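Local coordinates for thioredoxin family protein (Pseudomonas aeruginosa, PDB 1Z6N) that is of unknown function but belongs to the thioredoxin family, carries a CxxC pair that suggests thiol-disulfide chemistry, and binds magnesium in the crystal, at residues Met64-Pro67 / Asp68-Ile71; Ala28-Arg31 / Phe32-Lys35. All coordinates share one frame; numbering follows the deposited sequence.

Interaction 1 (Met64-Pro67 / Asp68-Ile71); sequences MWCP and DCQI
C66 and C69 face each other at the start of helix 67-82 as a CxxC pair of thioredoxin type, in the sequence WCPDC that follows strand 56-61. Both are modelled as thiols: C66 SG lies 3.7 Å from C69 SG, well beyond disulfide length. C66 is the N-cap. Its SG stands anti to the backbone N (chi1 170°), which swings it forward over the first turn to accept a hydrogen bond from C69 N at 3.4 Å. This bond helps to fix the rotation of SG. C69 SG lies anti to its carbonyl carbon, beside its backbone N, and packs against both CB and SG of C66.

The tight side of the turn is built from backbone carbonyls and the buried side chains of Q70, I71 and D68. C66 O receives Q70 N at 2.9 Å, and P67 O receives I71 N at 3.0 Å while CG1 of I71 presses on the same oxygen. Farther back, the extended side chain of Q70 passes C66 O and reaches the loop, where NE2 donates to M64 O. D68 sets its CB 3.7 Å from C66 SG, and its carboxylate turns to R130 and Y145, which hold it through OD1. I111 and P112, from the loop before strand 113-117, cover the cysteines.

The looser side belongs to W65 and the P67 ring, both exposed. The W65 indole lays one face against C66 CB, 3.8 Å above the ring plane and offset toward the rim, while NE1 hydrogen-bonds to the E63 carboxylate; the P67 ring comes nearest D68 N through CB, whereas its carbonyl belongs to the tight side. The M64-Q70 bond is almost straight: Q70 NE2 points at M64 O over 2.8 Å with an N-H...O angle of 175°, the oxygen lying within 2° of the amide plane.

Interaction 2 (Ala28-Arg31 / Phe32-Lys35); sequences AVAR and FRQK
F32 folds back over the preceding turn of helix 23-39 and meets A28 four residues earlier. With CG beside the backbone N (chi1 -70°), the ring slants across the A28 carbonyl, bringing CD2 to 3.1 Å from A28 O, and CE2 comes near the A28 methyl. That oxygen also accepts F32 N at 3.0 Å, so main chain and ring of one residue converge on it. I71 of helix 67-82 also packs against the ring.

R33 takes a different course. Its CG is anti to the backbone N (chi1 -178°), and the chain runs out nearly straight before bending at chi3 (-56°), which turns the guanidinium back along the helix toward V29 and A30. NH2 settles 3.7 Å from V29 CG1, and the two side chains cross obliquely. One face of the guanidinium rests over A30 CA, 4.1 Å above the plane and near its rim. A water ties the two turns together, donating to A30 O at 3.0 Å and accepting from R33 NH1; A30 O thus takes this water in addition to Q34 N.

R31 and Q34 lie on the exposed flank of the helix. K35, only partly exposed, is extended throughout, a shape that carries NZ away from R31 to a salt bridge with D149 and a hydrogen bond with A147 O. V29, the buried residue of this segment, turns inward to F14 and V18 of helix 14-19 and to Q70.

Beneath these side chains, R33 N bonds to V29 O at 2.9 Å and K35 N to R31 O, the i to i+4 pattern of an amphipathic alpha-helix packed against the helix that carries the CxxC pair.

Interaction 2 comes first in the chain, yet its helix lies directly against the turn of interaction 1; their centres are 11 Å apart. The closest approach is I71 CG1 to F32 CZ, 3.4 Å. Beside it, Q70 OE1 meets A28 CB at 3.5 Å and Q70 CB meets V29 CG2 at 3.8 Å, so the glutamine that grips the loop ahead of the CxxC pair is itself bedded on helix 23-39. V29 lies near the cysteines without touching them. The bound magnesium is more remote, about 14 Å from the M64 side chain and 13 Å from that of R33.

Interaction 1 (Met64-Pro67 / Asp68-Ile71)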
loop_
_atom_site.group_PDB
_atom_site.type_symbol
_atom_site.label_atom_id
_atom_site.label_comp_id
_atom_site.label_asym_id
_atom_site.label_seq_id
_atom_site.Cartn_x
_atom_site.Cartn_y
_atom_site.Cartn_z
ATOM N N MET A 64 -10.400 6.778 -0.083
ATOM C CA MET A 64 -11.236 5.774 -0.744
ATOM C C MET A 64 -11.761 6.155 -2.128
ATOM O O MET A 64 -12.202 5.277 -2.878
ATOM C CB MET A 64 -12.392 5.330 0.164
ATOM C CG MET A 64 -12.012 4.226 1.122
ATOM S SD MET A 64 -11.681 2.577 0.327
ATOM C CE MET A 64 -13.432 2.141 -0.119
ATOM N N TRP A 65 -11.759 7.449 -2.456
ATOM C CA TRP A 65 -12.198 7.874 -3.788
ATOM C C TRP A 65 -11.135 7.660 -4.864
ATOM O O TRP A 65 -11.424 7.801 -6.048
ATOM C CB TRP A 65 -12.631 9.341 -3.771
ATOM C CG TRP A 65 -11.634 10.250 -3.136
ATOM C CD1 TRP A 65 -11.654 10.700 -1.845
ATOM C CD2 TRP A 65 -10.462 10.834 -3.749
ATOM N NE1 TRP A 65 -10.570 11.520 -1.613
ATOM C CE2 TRP A 65 -9.819 11.607 -2.758
ATOM C CE3 TRP A 65 -9.878 10.760 -5.033
ATOM C CZ2 TRP A 65 -8.631 12.322 -3.008
ATOM C CZ3 TRP A 65 -8.680 11.459 -5.268
ATOM C CH2 TRP A 65 -8.075 12.220 -4.264
ATOM N N CYS A 66 -9.901 7.397 -4.438
ATOM C CA CYS A 66 -8.768 7.315 -5.366
ATOM C C CYS A 66 -8.636 5.892 -5.921
ATOM O O CYS A 66 -8.430 4.962 -5.151
ATOM C CB CYS A 66 -7.497 7.718 -4.624
ATOM S SG CYS A 66 -6.025 7.368 -5.595
ATOM N N PRO A 67 -8.788 5.713 -7.254
ATOM C CA PRO A 67 -8.655 4.375 -7.844
ATOM C C PRO A 67 -7.321 3.716 -7.555
ATOM O O PRO A 67 -7.268 2.497 -7.350
ATOM C CB PRO A 67 -8.818 4.640 -9.353
ATOM C CG PRO A 67 -9.741 5.785 -9.379
ATOM C CD PRO A 67 -9.210 6.689 -8.272
ATOM N N ASP A 68 -6.252 4.515 -7.504
ATOM C CA ASP A 68 -4.929 3.968 -7.209
ATOM C C ASP A 68 -4.880 3.430 -5.774
ATOM O O ASP A 68 -4.201 2.445 -5.508
ATOM C CB ASP A 68 -3.836 5.013 -7.420
ATOM C CG ASP A 68 -3.795 5.504 -8.837
ATOM O OD1 ASP A 68 -3.524 4.669 -9.721
ATOM O OD2 ASP A 68 -4.063 6.702 -9.073
ATOM N N CYS A 69 -5.585 4.085 -4.850
ATOM C CA CYS A 69 -5.708 3.558 -3.483
ATOM C C CYS A 69 -6.558 2.295 -3.443
ATOM O O CYS A 69 -6.199 1.327 -2.770
ATOM C CB CYS A 69 -6.310 4.599 -2.544
ATOM S SG CYS A 69 -5.200 6.006 -2.276
ATOM N N GLN A 70 -7.687 2.296 -4.147
ATOM C CA GLN A 70 -8.538 1.100 -4.163
ATOM C C GLN A 70 -7.760 -0.135 -4.623
ATOM O O GLN A 70 -7.844 -1.207 -4.015
ATOM C CB GLN A 70 -9.763 1.310 -5.056
ATOM C CG GLN A 70 -10.671 2.437 -4.589
ATOM C CD GLN A 70 -11.575 2.934 -5.689
ATOM O OE1 GLN A 70 -11.588 2.381 -6.805
ATOM N NE2 GLN A 70 -12.341 3.980 -5.394
ATOM N N ILE A 71 -6.999 0.038 -5.699
ATOM C CA ILE A 71 -6.211 -1.044 -6.303
ATOM C C ILE A 71 -5.086 -1.474 -5.384
ATOM O O ILE A 71 -5.024 -2.618 -4.958
ATOM C CB ILE A 71 -5.645 -0.606 -7.658
ATOM C CG1 ILE A 71 -6.795 -0.389 -8.655
ATOM C CG2 ILE A 71 -4.655 -1.645 -8.203
ATOM C CD1 ILE A 71 -6.425 0.444 -9.886
#

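Interaction 2 (Ala28-Arg31 / Phe32-Lys35)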
loop_
_atom_site.group_PDB
_atom_site.type_symbol
_atom_site.label_atom_id
_atom_site.label_comp_id
_atom_site.label_asym_id
_atom_site.label_seq_id
_atom_site.Cartn_x
_atom_site.Cartn_y
_atom_site.Cartn_z
ATOM N N ALA A 28 -15.591 -1.565 -5.519
ATOM C CA ALA A 28 -14.368 -1.630 -6.331
ATOM C C ALA A 28 -13.268 -2.353 -5.554
ATOM O O ALA A 28 -12.591 -3.237 -6.073
ATOM C CB ALA A 28 -13.913 -0.225 -6.749
ATOM N N VAL A 29 -13.094 -1.971 -4.290
ATOM C CA VAL A 29 -12.118 -2.632 -3.429
ATOM C C VAL A 29 -12.410 -4.133 -3.283
ATOM O O VAL A 29 -11.507 -4.959 -3.404
ATOM C CB VAL A 29 -12.036 -1.957 -2.040
ATOM C CG1 VAL A 29 -11.288 -2.853 -1.054
ATOM C CG2 VAL A 29 -11.392 -0.585 -2.186
ATOM N N ALA A 30 -13.673 -4.480 -3.011
ATOM C CA ALA A 30 -14.091 -5.882 -2.878
ATOM C C ALA A 30 -13.732 -6.699 -4.106
ATOM O O ALA A 30 -13.310 -7.857 -3.990
ATOM C CB ALA A 30 -15.581 -5.968 -2.624
ATOM N N ARG A 31 -13.925 -6.111 -5.282
ATOM C CA ARG A 31 -13.676 -6.823 -6.537
ATOM C C ARG A 31 -12.186 -6.952 -6.852
ATOM O O ARG A 31 -11.757 -7.989 -7.352
ATOM C CB ARG A 31 -14.426 -6.170 -7.690
ATOM C CG ARG A 31 -15.924 -6.409 -7.603
ATOM C CD ARG A 31 -16.665 -5.877 -8.813
ATOM N NE ARG A 31 -16.441 -4.441 -8.992
ATOM C CZ ARG A 31 -17.202 -3.482 -8.470
ATOM N NH1 ARG A 31 -18.242 -3.775 -7.698
ATOM N NH2 ARG A 31 -16.903 -2.213 -8.720
ATOM N N PHE A 32 -11.385 -5.925 -6.558
ATOM C CA PHE A 32 -9.937 -6.083 -6.725
ATOM C C PHE A 32 -9.441 -7.168 -5.777
ATOM O O PHE A 32 -8.605 -7.999 -6.143
ATOM C CB PHE A 32 -9.163 -4.767 -6.491
ATOM C CG PHE A 32 -9.382 -3.729 -7.558
ATOM C CD1 PHE A 32 -9.120 -4.022 -8.909
ATOM C CD2 PHE A 32 -9.837 -2.458 -7.222
ATOM C CE1 PHE A 32 -9.342 -3.047 -9.897
ATOM C CE2 PHE A 32 -10.054 -1.481 -8.196
ATOM C CZ PHE A 32 -9.802 -1.777 -9.540
ATOM N N ARG A 33 -9.965 -7.164 -4.554
ATOM C CA ARG A 33 -9.625 -8.165 -3.555
ATOM C C ARG A 33 -10.008 -9.562 -4.041
ATOM O O ARG A 33 -9.197 -10.489 -3.996
ATOM C CB ARG A 33 -10.296 -7.832 -2.224
ATOM C CG ARG A 33 -9.976 -8.780 -1.089
ATOM C CD ARG A 33 -10.920 -8.581 0.116
ATOM N NE ARG A 33 -10.969 -7.216 0.657
ATOM C CZ ARG A 33 -12.096 -6.623 1.060
ATOM N NH1 ARG A 33 -13.260 -7.259 0.959
ATOM N NH2 ARG A 33 -12.072 -5.387 1.544
ATOM N N GLN A 34 -11.232 -9.704 -4.539
ATOM C CA GLN A 34 -11.688 -10.995 -5.057
ATOM C C GLN A 34 -10.840 -11.477 -6.241
ATOM O O GLN A 34 -10.615 -12.682 -6.382
ATOM C CB GLN A 34 -13.176 -10.939 -5.429
ATOM C CG GLN A 34 -13.792 -12.275 -5.793
ATOM C CD GLN A 34 -15.259 -12.132 -6.095
ATOM O OE1 GLN A 34 -15.804 -12.842 -6.945
ATOM N NE2 GLN A 34 -15.913 -11.191 -5.407
ATOM N N LYS A 35 -10.395 -10.548 -7.088
ATOM C CA LYS A 35 -9.545 -10.897 -8.238
ATOM C C LYS A 35 -8.236 -11.519 -7.783
ATOM O O LYS A 35 -7.819 -12.578 -8.275
ATOM C CB LYS A 35 -9.280 -9.695 -9.153
ATOM C CG LYS A 35 -8.281 -9.997 -10.292
ATOM C CD LYS A 35 -8.237 -8.862 -11.296
ATOM C CE LYS A 35 -7.301 -9.173 -12.457
ATOM N NZ LYS A 35 -7.680 -8.326 -13.621
HETATM O O HOH W 1 -14.163 -9.225 -1.429
#